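Local coordinates for RNA pseudouridylate synthase domain-containing protein 1 (Homo sapiens, PDB 5VBB) that probably isomerises uridine to pseudouridine in RNA, as an RluA-type pseudouridine synthase, at residues 94-99 / 212-217; 86-91 / 216-221; 16-21 / 220-225; 10-15 / 224-229. All coordinates share one frame; numbering follows the deposited sequence.

Contact 1 of 4, residues 94-99 / 212-217; sequences RVTKAY and YLRIPT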
loop_
_atom_site.group_PDB
_atom_site.type_symbol
_atom_site.label_atom_id
_atom_site.label_comp_id
_atom_site.label_asym_id
_atom_site.label_seq_id
_atom_site.Cartn_x
_atom_site.Cartn_y
_atom_site.Cartn_z
ATOM N N ARG A 94 -3.003 -4.752 -16.213
ATOM C CA ARG A 94 -2.006 -5.832 -16.291
ATOM C C ARG A 94 -0.929 -5.706 -15.197
ATOM O O ARG A 94 0.012 -6.495 -15.189
ATOM C CB ARG A 94 -1.370 -5.839 -17.679
ATOM C CG ARG A 94 -2.413 -6.072 -18.781
ATOM C CD ARG A 94 -1.810 -6.388 -20.127
ATOM N NE ARG A 94 -1.230 -5.203 -20.775
ATOM C CZ ARG A 94 0.062 -4.867 -20.799
ATOM N NH1 ARG A 94 0.457 -3.769 -21.438
ATOM N NH2 ARG A 94 0.971 -5.623 -20.188
ATOM N N VAL A 95 -1.088 -4.766 -14.248
ATOM C CA VAL A 95 -0.103 -4.554 -13.154
ATOM C C VAL A 95 -0.436 -5.409 -11.947
ATOM O O VAL A 95 -1.609 -5.603 -11.640
ATOM C CB VAL A 95 -0.048 -3.055 -12.794
ATOM C CG1 VAL A 95 0.747 -2.774 -11.505
ATOM C CG2 VAL A 95 0.498 -2.262 -13.977
ATOM N N THR A 96 0.607 -5.932 -11.257
ATOM C CA THR A 96 0.443 -6.703 -10.026
ATOM C C THR A 96 0.997 -5.860 -8.869
ATOM O O THR A 96 2.095 -5.311 -8.970
ATOM C CB THR A 96 1.141 -8.050 -10.116
ATOM O OG1 THR A 96 0.609 -8.745 -11.227
ATOM C CG2 THR A 96 0.952 -8.901 -8.863
ATOM N N LYS A 97 0.238 -5.771 -7.769
ATOM C CA LYS A 97 0.666 -5.046 -6.586
ATOM C C LYS A 97 0.336 -5.815 -5.341
ATOM O O LYS A 97 -0.698 -6.457 -5.299
ATOM C CB LYS A 97 -0.090 -3.709 -6.472
ATOM C CG LYS A 97 0.031 -2.749 -7.618
ATOM C CD LYS A 97 -0.439 -1.356 -7.193
ATOM C CE LYS A 97 -0.550 -0.397 -8.345
ATOM N NZ LYS A 97 -1.246 0.866 -7.977
ATOM N N ALA A 98 1.181 -5.712 -4.306
ATOM C CA ALA A 98 0.907 -6.245 -2.985
ATOM C C ALA A 98 1.456 -5.298 -1.940
ATOM O O ALA A 98 2.423 -4.542 -2.176
ATOM C CB ALA A 98 1.466 -7.657 -2.801
ATOM N N TYR A 99 0.802 -5.293 -0.791
ATOM C CA TYR A 99 1.138 -4.400 0.299
ATOM C C TYR A 99 1.287 -5.182 1.550
ATOM O O TYR A 99 0.701 -6.251 1.679
ATOM C CB TYR A 99 -0.010 -3.400 0.544
ATOM C CG TYR A 99 -0.332 -2.486 -0.603
ATOM C CD1 TYR A 99 -0.871 -2.984 -1.786
ATOM C CD2 TYR A 99 -0.101 -1.111 -0.514
ATOM C CE1 TYR A 99 -1.111 -2.156 -2.874
ATOM C CE2 TYR A 99 -0.390 -0.264 -1.585
ATOM C CZ TYR A 99 -0.887 -0.798 -2.764
ATOM O OH TYR A 99 -1.254 -0.012 -3.808
ATOM N N TYR A 212 5.188 -4.969 -3.111
ATOM C CA TYR A 212 5.481 -5.650 -4.349
ATOM C C TYR A 212 4.823 -4.901 -5.496
ATOM O O TYR A 212 3.683 -4.457 -5.371
ATOM C CB TYR A 212 4.988 -7.099 -4.268
ATOM C CG TYR A 212 5.245 -7.878 -5.536
ATOM C CD1 TYR A 212 6.490 -8.446 -5.791
ATOM C CD2 TYR A 212 4.246 -8.041 -6.490
ATOM C CE1 TYR A 212 6.760 -9.067 -7.013
ATOM C CE2 TYR A 212 4.492 -8.700 -7.688
ATOM C CZ TYR A 212 5.735 -9.243 -7.934
ATOM O OH TYR A 212 5.901 -9.895 -9.129
ATOM N N LEU A 213 5.554 -4.711 -6.579
ATOM C CA LEU A 213 5.020 -4.022 -7.752
ATOM C C LEU A 213 5.617 -4.647 -9.008
ATOM O O LEU A 213 6.811 -4.868 -9.067
ATOM C CB LEU A 213 5.321 -2.517 -7.662
ATOM C CG LEU A 213 4.988 -1.620 -8.879
ATOM C CD1 LEU A 213 3.472 -1.456 -9.044
ATOM C CD2 LEU A 213 5.676 -0.241 -8.734
ATOM N N ARG A 214 4.783 -5.023 -9.961
ATOM C CA ARG A 214 5.225 -5.607 -11.216
ATOM C C ARG A 214 4.473 -4.912 -12.324
ATOM O O ARG A 214 3.251 -4.951 -12.311
ATOM C CB ARG A 214 4.954 -7.100 -11.259
ATOM C CG ARG A 214 5.641 -7.804 -12.439
ATOM C CD ARG A 214 4.913 -9.077 -12.853
ATOM N NE ARG A 214 4.775 -10.018 -11.752
ATOM C CZ ARG A 214 4.001 -11.103 -11.746
ATOM N NH1 ARG A 214 3.270 -11.417 -12.810
ATOM N NH2 ARG A 214 3.958 -11.882 -10.681
ATOM N N ILE A 215 5.205 -4.266 -13.275
ATOM C CA ILE A 215 4.632 -3.517 -14.385
ATOM C C ILE A 215 5.227 -4.179 -15.662
ATOM O O ILE A 215 6.390 -3.962 -15.980
ATOM C CB ILE A 215 4.975 -2.027 -14.266
ATOM C CG1 ILE A 215 4.582 -1.475 -12.848
ATOM C CG2 ILE A 215 4.293 -1.239 -15.400
ATOM C CD1 ILE A 215 5.041 -0.102 -12.545
ATOM N N PRO A 216 4.465 -5.069 -16.310
ATOM C CA PRO A 216 5.009 -5.828 -17.450
ATOM C C PRO A 216 4.955 -5.033 -18.746
ATOM O O PRO A 216 4.149 -5.322 -19.621
ATOM C CB PRO A 216 4.122 -7.067 -17.465
ATOM C CG PRO A 216 2.780 -6.557 -17.018
ATOM C CD PRO A 216 3.094 -5.509 -15.973
ATOM N N THR A 217 5.829 -4.028 -18.878
ATOM C CA THR A 217 5.829 -3.179 -20.081
ATOM C C THR A 217 6.418 -3.919 -21.295
ATOM O O THR A 217 7.123 -4.912 -21.153
ATOM C CB THR A 217 6.564 -1.826 -19.867
ATOM O OG1 THR A 217 7.985 -2.011 -19.947
ATOM C CG2 THR A 217 6.188 -1.134 -18.571
#
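Residues 96-99 and 212-216 run antiparallel as neighbouring strands, their axes 4.6 Å apart at closest and inclined at 173°. Two hydrogen-bonded pairs, Thr96 with Arg214 and Ala98 with Tyr212, flank the non-hydrogen-bonded pair Lys97 with Leu213. Each outer pair closes with two N-H...O bonds, the shortest being Arg214 N to Thr96 O and Tyr212 N to Ala98 O, both 2.9 Å. Beyond the Thr96-Arg214 pair, in the conformer described, Arg94 NH2 comes within 3.2 Å of Pro216 O, a bond that the residue's second conformer leaves doubtful; Glu92 pairs with Arg94 NE.

On one face, Thr96 CG2 meets the edge of the Tyr212 ring at CE2 (3.7 Å), close to the ring plane. Arg214 grips the phenol oxygen side-on, its NE 2.9 Å from Tyr212 OH and its NH2 a longer second bond, both in the guanidinium plane; Glu223 also bonds this hydroxyl, and Asp259 pairs with Arg214 NH1. An alanine in place of Tyr212 would probably leave Glu223 and Arg214 NE without their common partner and open a gap beside Thr96 CG2. On the other face, Leu213 CD1 sits 3.9 Å from both Val95 CG1 and Lys97 CG. Alternating hydrogen-bonded and non-hydrogen-bonded pairs with side chains on both faces mark an antiparallel sheet, here the larger one of the pseudouridine synthase fold.

Contact 2 of 4, residues 86-91 / 216-221; sequences AYRCFK and PTDTEC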
loop_
_atom_site.group_PDB
_atom_site.type_symbol
_atom_site.label_atom_id
_atom_site.label_comp_id
_atom_site.label_asym_id
_atom_site.label_seq_id
_atom_site.Cartn_x
_atom_site.Cartn_y
_atom_site.Cartn_z
ATOM N N ALA A 86 4.111 2.126 -19.607
ATOM C CA ALA A 86 3.585 1.878 -18.271
ATOM C C ALA A 86 2.112 2.263 -18.182
ATOM O O ALA A 86 1.337 1.503 -17.602
ATOM C CB ALA A 86 4.390 2.627 -17.233
ATOM N N TYR A 87 1.717 3.398 -18.795
ATOM C CA TYR A 87 0.318 3.857 -18.788
ATOM C C TYR A 87 -0.591 2.799 -19.395
ATOM O O TYR A 87 -1.678 2.580 -18.879
ATOM C CB TYR A 87 0.171 5.203 -19.519
ATOM C CG TYR A 87 -1.255 5.626 -19.801
ATOM C CD1 TYR A 87 -2.092 6.052 -18.775
ATOM C CD2 TYR A 87 -1.749 5.661 -21.099
ATOM C CE1 TYR A 87 -3.396 6.467 -19.030
ATOM C CE2 TYR A 87 -3.042 6.102 -21.372
ATOM C CZ TYR A 87 -3.865 6.509 -20.332
ATOM O OH TYR A 87 -5.152 6.935 -20.568
ATOM N N ARG A 88 -0.124 2.123 -20.458
ATOM C CA ARG A 88 -0.849 1.013 -21.088
ATOM C C ARG A 88 -1.101 -0.137 -20.085
ATOM O O ARG A 88 -2.243 -0.563 -19.962
ATOM C CB ARG A 88 -0.106 0.498 -22.342
ATOM C CG ARG A 88 -0.892 0.680 -23.632
ATOM C CD ARG A 88 -0.009 0.520 -24.847
ATOM N NE ARG A 88 0.776 1.732 -25.118
ATOM C CZ ARG A 88 2.103 1.799 -25.284
ATOM N NH1 ARG A 88 2.853 0.701 -25.203
ATOM N NH2 ARG A 88 2.688 2.967 -25.533
ATOM N N CYS A 89 -0.069 -0.600 -19.338
ATOM C CA CYS A 89 -0.240 -1.682 -18.335
ATOM C C CYS A 89 -1.269 -1.335 -17.296
ATOM O O CYS A 89 -2.043 -2.214 -16.919
ATOM C CB CYS A 89 1.078 -2.054 -17.660
ATOM S SG CYS A 89 2.347 -2.596 -18.798
ATOM N N PHE A 90 -1.262 -0.098 -16.785
ATOM C CA PHE A 90 -2.225 0.277 -15.752
ATOM C C PHE A 90 -3.646 0.339 -16.302
ATOM O O PHE A 90 -4.541 -0.273 -15.725
ATOM C CB PHE A 90 -1.846 1.617 -15.078
ATOM C CG PHE A 90 -0.732 1.469 -14.068
ATOM C CD1 PHE A 90 -1.001 1.075 -12.770
ATOM C CD2 PHE A 90 0.586 1.649 -14.438
ATOM C CE1 PHE A 90 0.028 0.910 -11.847
ATOM C CE2 PHE A 90 1.620 1.458 -13.518
ATOM C CZ PHE A 90 1.331 1.078 -12.230
ATOM N N LYS A 91 -3.825 1.010 -17.439
ATOM C CA LYS A 91 -5.132 1.192 -18.096
ATOM C C LYS A 91 -5.717 -0.151 -18.569
ATOM O O LYS A 91 -6.928 -0.335 -18.512
ATOM C CB LYS A 91 -5.040 2.199 -19.267
ATOM C CG LYS A 91 -5.965 3.407 -19.143
ATOM C CD LYS A 91 -7.382 3.088 -19.593
ATOM C CE LYS A 91 -8.312 4.279 -19.534
ATOM N N PRO A 216 4.465 -5.069 -16.310
ATOM C CA PRO A 216 5.009 -5.828 -17.450
ATOM C C PRO A 216 4.955 -5.033 -18.746
ATOM O O PRO A 216 4.149 -5.322 -19.621
ATOM C CB PRO A 216 4.122 -7.067 -17.465
ATOM C CG PRO A 216 2.780 -6.557 -17.018
ATOM C CD PRO A 216 3.094 -5.509 -15.973
ATOM N N THR A 217 5.829 -4.028 -18.878
ATOM C CA THR A 217 5.829 -3.179 -20.081
ATOM C C THR A 217 6.418 -3.919 -21.295
ATOM O O THR A 217 7.123 -4.912 -21.153
ATOM C CB THR A 217 6.564 -1.826 -19.867
ATOM O OG1 THR A 217 7.985 -2.011 -19.947
ATOM C CG2 THR A 217 6.188 -1.134 -18.571
ATOM N N ASP A 218 6.140 -3.389 -22.480
ATOM C CA ASP A 218 6.615 -3.961 -23.758
ATOM C C ASP A 218 8.143 -4.174 -23.790
ATOM O O ASP A 218 8.585 -5.223 -24.243
ATOM C CB ASP A 218 6.179 -3.101 -24.950
ATOM C CG ASP A 218 6.508 -1.618 -24.883
ATOM O OD1 ASP A 218 7.206 -1.206 -23.938
ATOM O OD2 ASP A 218 6.050 -0.866 -25.775
ATOM N N THR A 219 8.922 -3.248 -23.227
ATOM C CA THR A 219 10.385 -3.315 -23.211
ATOM C C THR A 219 11.018 -3.832 -21.921
ATOM O O THR A 219 12.187 -4.215 -21.933
ATOM C CB THR A 219 10.940 -1.889 -23.431
ATOM O OG1 THR A 219 10.403 -1.026 -22.429
ATOM C CG2 THR A 219 10.604 -1.337 -24.795
ATOM N N GLU A 220 10.305 -3.765 -20.785
ATOM C CA GLU A 220 10.920 -4.068 -19.510
ATOM C C GLU A 220 9.896 -4.502 -18.481
ATOM O O GLU A 220 8.855 -3.870 -18.388
ATOM C CB GLU A 220 11.558 -2.750 -19.056
ATOM C CG GLU A 220 12.451 -2.805 -17.840
ATOM C CD GLU A 220 13.154 -1.477 -17.638
ATOM O OE1 GLU A 220 13.418 -0.777 -18.638
ATOM O OE2 GLU A 220 13.408 -1.112 -16.473
ATOM N N CYS A 221 10.172 -5.550 -17.710
ATOM C CA CYS A 221 9.257 -5.958 -16.638
ATOM C C CYS A 221 9.809 -5.353 -15.386
ATOM O O CYS A 221 10.786 -5.864 -14.817
ATOM C CB CYS A 221 9.136 -7.474 -16.531
ATOM S SG CYS A 221 8.023 -8.032 -15.217
#
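Cys89 holds SG anti to its carbonyl carbon (chi1 -59°), and from there the sulfur meets the chain at Pro216 and Thr217; Thr217 has its methyl CG2 anti to the carbonyl carbon and OG1 between N and C (chi1 79°). The second segment is the loop of a beta-hairpin, joining strands 208-216 and 221-225, and it lies against helix 80-91. Cys89 SG is 3.4 Å from Pro216 O and 3.8 Å from Thr217 CA, so it touches backbone more closely than side chains. One helical turn back, Ala86 presents its CA to Thr217 CG2 at 4.0 Å.

The same threonine also braces the loop internally: OG1 donates to Glu220 O at 2.6 Å, in the carbonyl plane and on a lone pair, alongside a weak bond from Thr217 N to that oxygen. An alanine here would probably leave Glu220 O without its side-chain donor, open a gap over Ala86 and let the loop move more freely.

At the exposed margin a long salt bridge joins the segments. Asp218 OD2 lies 3.6 Å from Arg88 NH1, at the edge of the guanidinium and in its plane, with the carboxylate turned 62° from it.

Contact 3 of 4, residues 16-21 / 220-225; sequences RDFLVV and ECVEVC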
loop_
_atom_site.group_PDB
_atom_site.type_symbol
_atom_site.label_atom_id
_atom_site.label_comp_id
_atom_site.label_asym_id
_atom_site.label_seq_id
_atom_site.Cartn_x
_atom_site.Cartn_y
_atom_site.Cartn_z
ATOM N N ARG A 16 17.481 2.433 -17.438
ATOM C CA ARG A 16 17.559 3.560 -18.366
ATOM C C ARG A 16 16.212 4.278 -18.468
ATOM O O ARG A 16 16.173 5.495 -18.597
ATOM C CB ARG A 16 17.943 3.048 -19.772
ATOM C CG ARG A 16 19.367 2.460 -19.852
ATOM C CD ARG A 16 19.541 1.447 -20.999
ATOM N NE ARG A 16 19.425 2.060 -22.326
ATOM C CZ ARG A 16 20.329 2.872 -22.871
ATOM N NH1 ARG A 16 21.453 3.164 -22.221
ATOM N NH2 ARG A 16 20.121 3.397 -24.073
ATOM N N ASP A 17 15.115 3.516 -18.378
ATOM C CA ASP A 17 13.753 3.985 -18.602
ATOM C C ASP A 17 12.902 4.185 -17.364
ATOM O O ASP A 17 11.929 4.931 -17.444
ATOM C CB ASP A 17 13.029 2.961 -19.489
ATOM C CG ASP A 17 13.471 2.975 -20.936
ATOM O OD1 ASP A 17 13.720 4.073 -21.466
ATOM O OD2 ASP A 17 13.528 1.895 -21.545
ATOM N N PHE A 18 13.178 3.463 -16.274
ATOM C CA PHE A 18 12.360 3.543 -15.083
ATOM C C PHE A 18 13.173 3.682 -13.838
ATOM O O PHE A 18 14.285 3.187 -13.739
ATOM C CB PHE A 18 11.480 2.286 -14.951
ATOM C CG PHE A 18 10.464 2.169 -16.050
ATOM C CD1 PHE A 18 9.317 2.939 -16.036
ATOM C CD2 PHE A 18 10.680 1.322 -17.126
ATOM C CE1 PHE A 18 8.347 2.781 -17.014
ATOM C CE2 PHE A 18 9.746 1.212 -18.138
ATOM C CZ PHE A 18 8.570 1.927 -18.066
ATOM N N LEU A 19 12.541 4.267 -12.844
ATOM C CA LEU A 19 13.074 4.446 -11.518
ATOM C C LEU A 19 11.935 4.068 -10.567
ATOM O O LEU A 19 10.822 4.524 -10.776
ATOM C CB LEU A 19 13.470 5.917 -11.361
ATOM C CG LEU A 19 13.840 6.436 -10.017
ATOM C CD1 LEU A 19 14.943 5.621 -9.410
ATOM C CD2 LEU A 19 14.289 7.867 -10.128
ATOM N N VAL A 20 12.201 3.237 -9.568
ATOM C CA VAL A 20 11.211 2.870 -8.534
ATOM C C VAL A 20 11.780 3.321 -7.212
ATOM O O VAL A 20 12.861 2.884 -6.814
ATOM C CB VAL A 20 10.796 1.381 -8.471
ATOM C CG1 VAL A 20 9.653 1.154 -7.475
ATOM C CG2 VAL A 20 10.422 0.854 -9.832
ATOM N N VAL A 21 11.028 4.163 -6.511
ATOM C CA VAL A 21 11.442 4.645 -5.204
ATOM C C VAL A 21 10.693 3.867 -4.152
ATOM O O VAL A 21 9.629 3.304 -4.429
ATOM C CB VAL A 21 11.253 6.188 -5.023
ATOM C CG1 VAL A 21 12.012 6.967 -6.096
ATOM C CG2 VAL A 21 9.785 6.582 -5.040
ATOM N N GLU A 220 10.305 -3.765 -20.785
ATOM C CA GLU A 220 10.920 -4.068 -19.510
ATOM C C GLU A 220 9.896 -4.502 -18.481
ATOM O O GLU A 220 8.855 -3.870 -18.388
ATOM C CB GLU A 220 11.558 -2.750 -19.056
ATOM C CG GLU A 220 12.451 -2.805 -17.840
ATOM C CD GLU A 220 13.154 -1.477 -17.638
ATOM O OE1 GLU A 220 13.418 -0.777 -18.638
ATOM O OE2 GLU A 220 13.408 -1.112 -16.473
ATOM N N CYS A 221 10.172 -5.550 -17.710
ATOM C CA CYS A 221 9.257 -5.958 -16.638
ATOM C C CYS A 221 9.809 -5.353 -15.386
ATOM O O CYS A 221 10.786 -5.864 -14.817
ATOM C CB CYS A 221 9.136 -7.474 -16.531
ATOM S SG CYS A 221 8.023 -8.032 -15.217
ATOM N N VAL A 222 9.224 -4.211 -14.987
ATOM C CA VAL A 222 9.644 -3.486 -13.791
ATOM C C VAL A 222 9.074 -4.259 -12.639
ATOM O O VAL A 222 7.862 -4.237 -12.477
ATOM C CB VAL A 222 9.135 -2.031 -13.786
ATOM C CG1 VAL A 222 9.534 -1.300 -12.490
ATOM C CG2 VAL A 222 9.599 -1.284 -15.022
ATOM N N GLU A 223 9.915 -4.980 -11.872
ATOM C CA GLU A 223 9.411 -5.790 -10.778
ATOM C C GLU A 223 10.210 -5.529 -9.521
ATOM O O GLU A 223 11.437 -5.689 -9.517
ATOM C CB GLU A 223 9.457 -7.255 -11.188
ATOM C CG GLU A 223 9.098 -8.232 -10.089
ATOM C CD GLU A 223 9.051 -9.667 -10.565
ATOM O OE1 GLU A 223 9.603 -9.962 -11.648
ATOM O OE2 GLU A 223 8.435 -10.497 -9.862
ATOM N N VAL A 224 9.546 -5.105 -8.451
ATOM C CA VAL A 224 10.287 -4.830 -7.238
ATOM C C VAL A 224 9.553 -5.410 -6.070
ATOM O O VAL A 224 8.321 -5.566 -6.062
ATOM C CB VAL A 224 10.664 -3.317 -7.007
ATOM C CG1 VAL A 224 11.072 -2.641 -8.301
ATOM C CG2 VAL A 224 9.545 -2.525 -6.353
ATOM N N CYS A 225 10.365 -5.780 -5.099
ATOM C CA CYS A 225 9.971 -6.255 -3.815
ATOM C C CYS A 225 10.836 -5.526 -2.828
ATOM O O CYS A 225 12.009 -5.858 -2.667
ATOM C CB CYS A 225 10.150 -7.762 -3.722
ATOM S SG CYS A 225 9.161 -8.474 -2.434
#
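Val20 makes apolar contacts with both Val222 and Val224. Its CG2 approaches Val222 CG1 to 3.5 Å as the two side chains pass alongside, pointing opposite ways. With Val224 the same residue meets tip to tip, Val20 CG1 standing 3.8 Å from Val224 CG2.

A CH-pi contact supplies the second kind. Val222 CG2 lies over the face of the Phe18 ring, 3.9 Å from its centroid and 28° off the normal, displaced toward CD2. Phe18 has CG anti to its carbonyl carbon, beside the backbone N (chi1 -65°), which directs CG toward strand 221-225.

Both kinds join two sheets: strand 18-23 belongs to the four-stranded antiparallel sheet, whereas strand 221-225 pairs with 208-216 in the larger one. The segments' strand axes approach to 8.9 Å and run at only 17° to each other, a separation spanned by interlocking side chains rather than a backbone ladder.

Charged groups form the third kind. The Glu220 carboxylate stands at the edge of the Phe18 ring, its plane 85° from that of the ring, with OE2 3.7 Å from Phe18 CD2. Asp17 OD2 comes within 3.9 Å of Glu220 OE1, a like-charge approach that could raise the proton affinity of one carboxylate, though bonds from Tyr13 and Ser15 to Glu220 OE2 and from Asn79 to Asp17 OD1 would probably offset it.

Contact 4 of 4, residues 10-15 / 224-229; sequences SIVYRS and VCTPDP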
loop_
_atom_site.group_PDB
_atom_site.type_symbol
_atom_site.label_atom_id
_atom_site.label_comp_id
_atom_site.label_asym_id
_atom_site.label_seq_id
_atom_site.Cartn_x
_atom_site.Cartn_y
_atom_site.Cartn_z
ATOM N N SER A 10 15.098 6.780 -1.136
ATOM C CA SER A 10 15.479 5.385 -1.236
ATOM C C SER A 10 15.047 4.850 -2.568
ATOM O O SER A 10 13.854 4.848 -2.866
ATOM C CB SER A 10 14.833 4.592 -0.117
ATOM O OG SER A 10 15.123 3.220 -0.287
ATOM N N ILE A 11 16.004 4.386 -3.359
ATOM C CA ILE A 11 15.772 3.840 -4.685
ATOM C C ILE A 11 15.856 2.312 -4.581
ATOM O O ILE A 11 16.762 1.784 -3.942
ATOM C CB ILE A 11 16.783 4.437 -5.675
ATOM C CG1 ILE A 11 16.626 6.003 -5.751
ATOM C CG2 ILE A 11 16.658 3.782 -7.075
ATOM N N VAL A 12 14.911 1.607 -5.188
ATOM C CA VAL A 12 14.922 0.153 -5.115
ATOM C C VAL A 12 15.087 -0.478 -6.492
ATOM O O VAL A 12 15.232 -1.680 -6.568
ATOM C CB VAL A 12 13.672 -0.396 -4.381
ATOM C CG1 VAL A 12 13.693 0.064 -2.935
ATOM C CG2 VAL A 12 12.376 0.030 -5.047
ATOM N N TYR A 13 15.113 0.328 -7.556
ATOM C CA TYR A 13 15.221 -0.145 -8.913
ATOM C C TYR A 13 15.545 1.041 -9.792
ATOM O O TYR A 13 14.856 2.061 -9.721
ATOM C CB TYR A 13 13.881 -0.771 -9.331
ATOM C CG TYR A 13 13.842 -1.323 -10.729
ATOM C CD1 TYR A 13 13.790 -0.475 -11.830
ATOM C CD2 TYR A 13 13.638 -2.678 -10.952
ATOM C CE1 TYR A 13 13.688 -0.972 -13.118
ATOM C CE2 TYR A 13 13.484 -3.182 -12.236
ATOM C CZ TYR A 13 13.578 -2.332 -13.318
ATOM O OH TYR A 13 13.430 -2.852 -14.566
ATOM N N ARG A 14 16.558 0.913 -10.653
ATOM C CA ARG A 14 16.886 1.985 -11.582
ATOM C C ARG A 14 17.381 1.347 -12.853
ATOM O O ARG A 14 18.283 0.518 -12.814
ATOM C CB ARG A 14 17.919 2.957 -10.977
ATOM C CG ARG A 14 18.589 3.992 -11.917
ATOM C CD ARG A 14 17.889 5.327 -12.003
ATOM N NE ARG A 14 18.537 6.246 -12.958
ATOM C CZ ARG A 14 19.637 6.961 -12.722
ATOM N NH1 ARG A 14 20.273 6.858 -11.558
ATOM N NH2 ARG A 14 20.132 7.760 -13.664
ATOM N N SER A 15 16.734 1.695 -13.959
ATOM C CA SER A 15 17.109 1.309 -15.296
ATOM C C SER A 15 17.262 2.588 -16.133
ATOM O O SER A 15 17.155 3.691 -15.610
ATOM C CB SER A 15 16.056 0.393 -15.912
ATOM O OG SER A 15 14.888 1.106 -16.287
ATOM N N VAL A 224 9.546 -5.105 -8.451
ATOM C CA VAL A 224 10.287 -4.830 -7.238
ATOM C C VAL A 224 9.553 -5.410 -6.070
ATOM O O VAL A 224 8.321 -5.566 -6.062
ATOM C CB VAL A 224 10.664 -3.317 -7.007
ATOM C CG1 VAL A 224 11.072 -2.641 -8.301
ATOM C CG2 VAL A 224 9.545 -2.525 -6.353
ATOM N N CYS A 225 10.365 -5.780 -5.099
ATOM C CA CYS A 225 9.971 -6.255 -3.815
ATOM C C CYS A 225 10.836 -5.526 -2.828
ATOM O O CYS A 225 12.009 -5.858 -2.667
ATOM C CB CYS A 225 10.150 -7.762 -3.722
ATOM S SG CYS A 225 9.161 -8.474 -2.434
ATOM N N THR A 226 10.289 -4.457 -2.256
ATOM C CA THR A 226 11.024 -3.600 -1.359
ATOM C C THR A 226 11.294 -4.271 -0.011
ATOM O O THR A 226 10.598 -5.235 0.346
ATOM C CB THR A 226 10.225 -2.315 -1.013
ATOM O OG1 THR A 226 9.207 -2.657 -0.066
ATOM C CG2 THR A 226 9.655 -1.607 -2.205
ATOM N N PRO A 227 12.201 -3.685 0.808
ATOM C CA PRO A 227 12.385 -4.200 2.168
ATOM C C PRO A 227 11.111 -4.055 3.000
ATOM O O PRO A 227 10.298 -3.155 2.775
ATOM C CB PRO A 227 13.475 -3.292 2.752
ATOM C CG PRO A 227 14.181 -2.728 1.587
ATOM C CD PRO A 227 13.105 -2.545 0.552
ATOM N N ASP A 228 10.933 -4.967 3.936
ATOM C CA ASP A 228 9.777 -4.996 4.843
ATOM C C ASP A 228 10.050 -4.032 6.018
ATOM O O ASP A 228 10.978 -4.288 6.781
ATOM C CB ASP A 228 9.606 -6.417 5.353
ATOM C CG ASP A 228 8.557 -6.625 6.417
ATOM O OD1 ASP A 228 7.838 -5.651 6.749
ATOM O OD2 ASP A 228 8.421 -7.760 6.876
ATOM N N PRO A 229 9.260 -2.957 6.215
ATOM C CA PRO A 229 9.536 -2.035 7.323
ATOM C C PRO A 229 8.932 -2.425 8.663
ATOM O O PRO A 229 9.248 -1.798 9.672
ATOM C CB PRO A 229 8.873 -0.743 6.834
ATOM C CG PRO A 229 7.650 -1.244 6.119
ATOM C CD PRO A 229 8.101 -2.494 5.422
#
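Val224 is met by two consecutive residues, Val12 and Tyr13, one at each of its methyl groups. CG1 of Val224 lies 3.5 Å from Tyr13 CB and 3.7 Å from Tyr13 CD2, so the methyl sits where the tyrosine side chain begins; its approach to the ring is oblique. CG2 of Val224 faces Val12 CG2 at 4.0 Å, the two valine side chains crossing at about a right angle. Looser contacts extend this patch along the chain: Val12 CG2 to Thr226 CG2 at 4.3 Å, and Val12 CG1 to the proline ring at Pro227 CD, 4.4 Å.

Val12 has CG1 anti to its carbonyl carbon (chi1 -64°) and CG2 between N and C, which turns CG2 to Val224 and Thr226 and CG1 to Pro227. For Val224 chi1 is -39°, about 20° from a staggered value, a modest departure consistent with close packing against Tyr13 and Val12.

A classic beta bulge accounts for two successive side chains pointing the same way: Val12 and Tyr13 both face Val20, and the backbones of both bond to that residue. Further out, the Tyr13 hydroxyl also bonds Glu220, in the loop just before strand 221-225. Thr226 OG1 is bonded to His209 NE2, which probably helps to set the rotation of the Thr226 side chain.

Around this patch, strand 73-77 adds Ala73 against Val224 and Thr226, strand 208-216 pairs with Val224 and Thr226 through its backbone, and helix 247-256 lies against Cys225.

All four contacts draw on the continuous run 212-229, which meets strand 96-104, helix 80-91 and strands 18-23 and 10-14 in turn. Contacts 1 and 2 share Pro216 and Thr217, and a probable hydrogen bond of 2.8 Å from Arg94 N to Cys89 O ties their other halves. Phe18 links contacts 2 and 3, its CZ 3.9 Å from Thr217 CG2. Contacts 3 and 4, with centres about 9 Å apart, share Val224. Contact 1 lies nearest the probable active site: the Lys97 side chain is about 10 Å from that of Asp67, the catalytic residue by similarity, and about 3 Å from a bound glycerol, probably from the crystallisation liquor. The others lie away from that site.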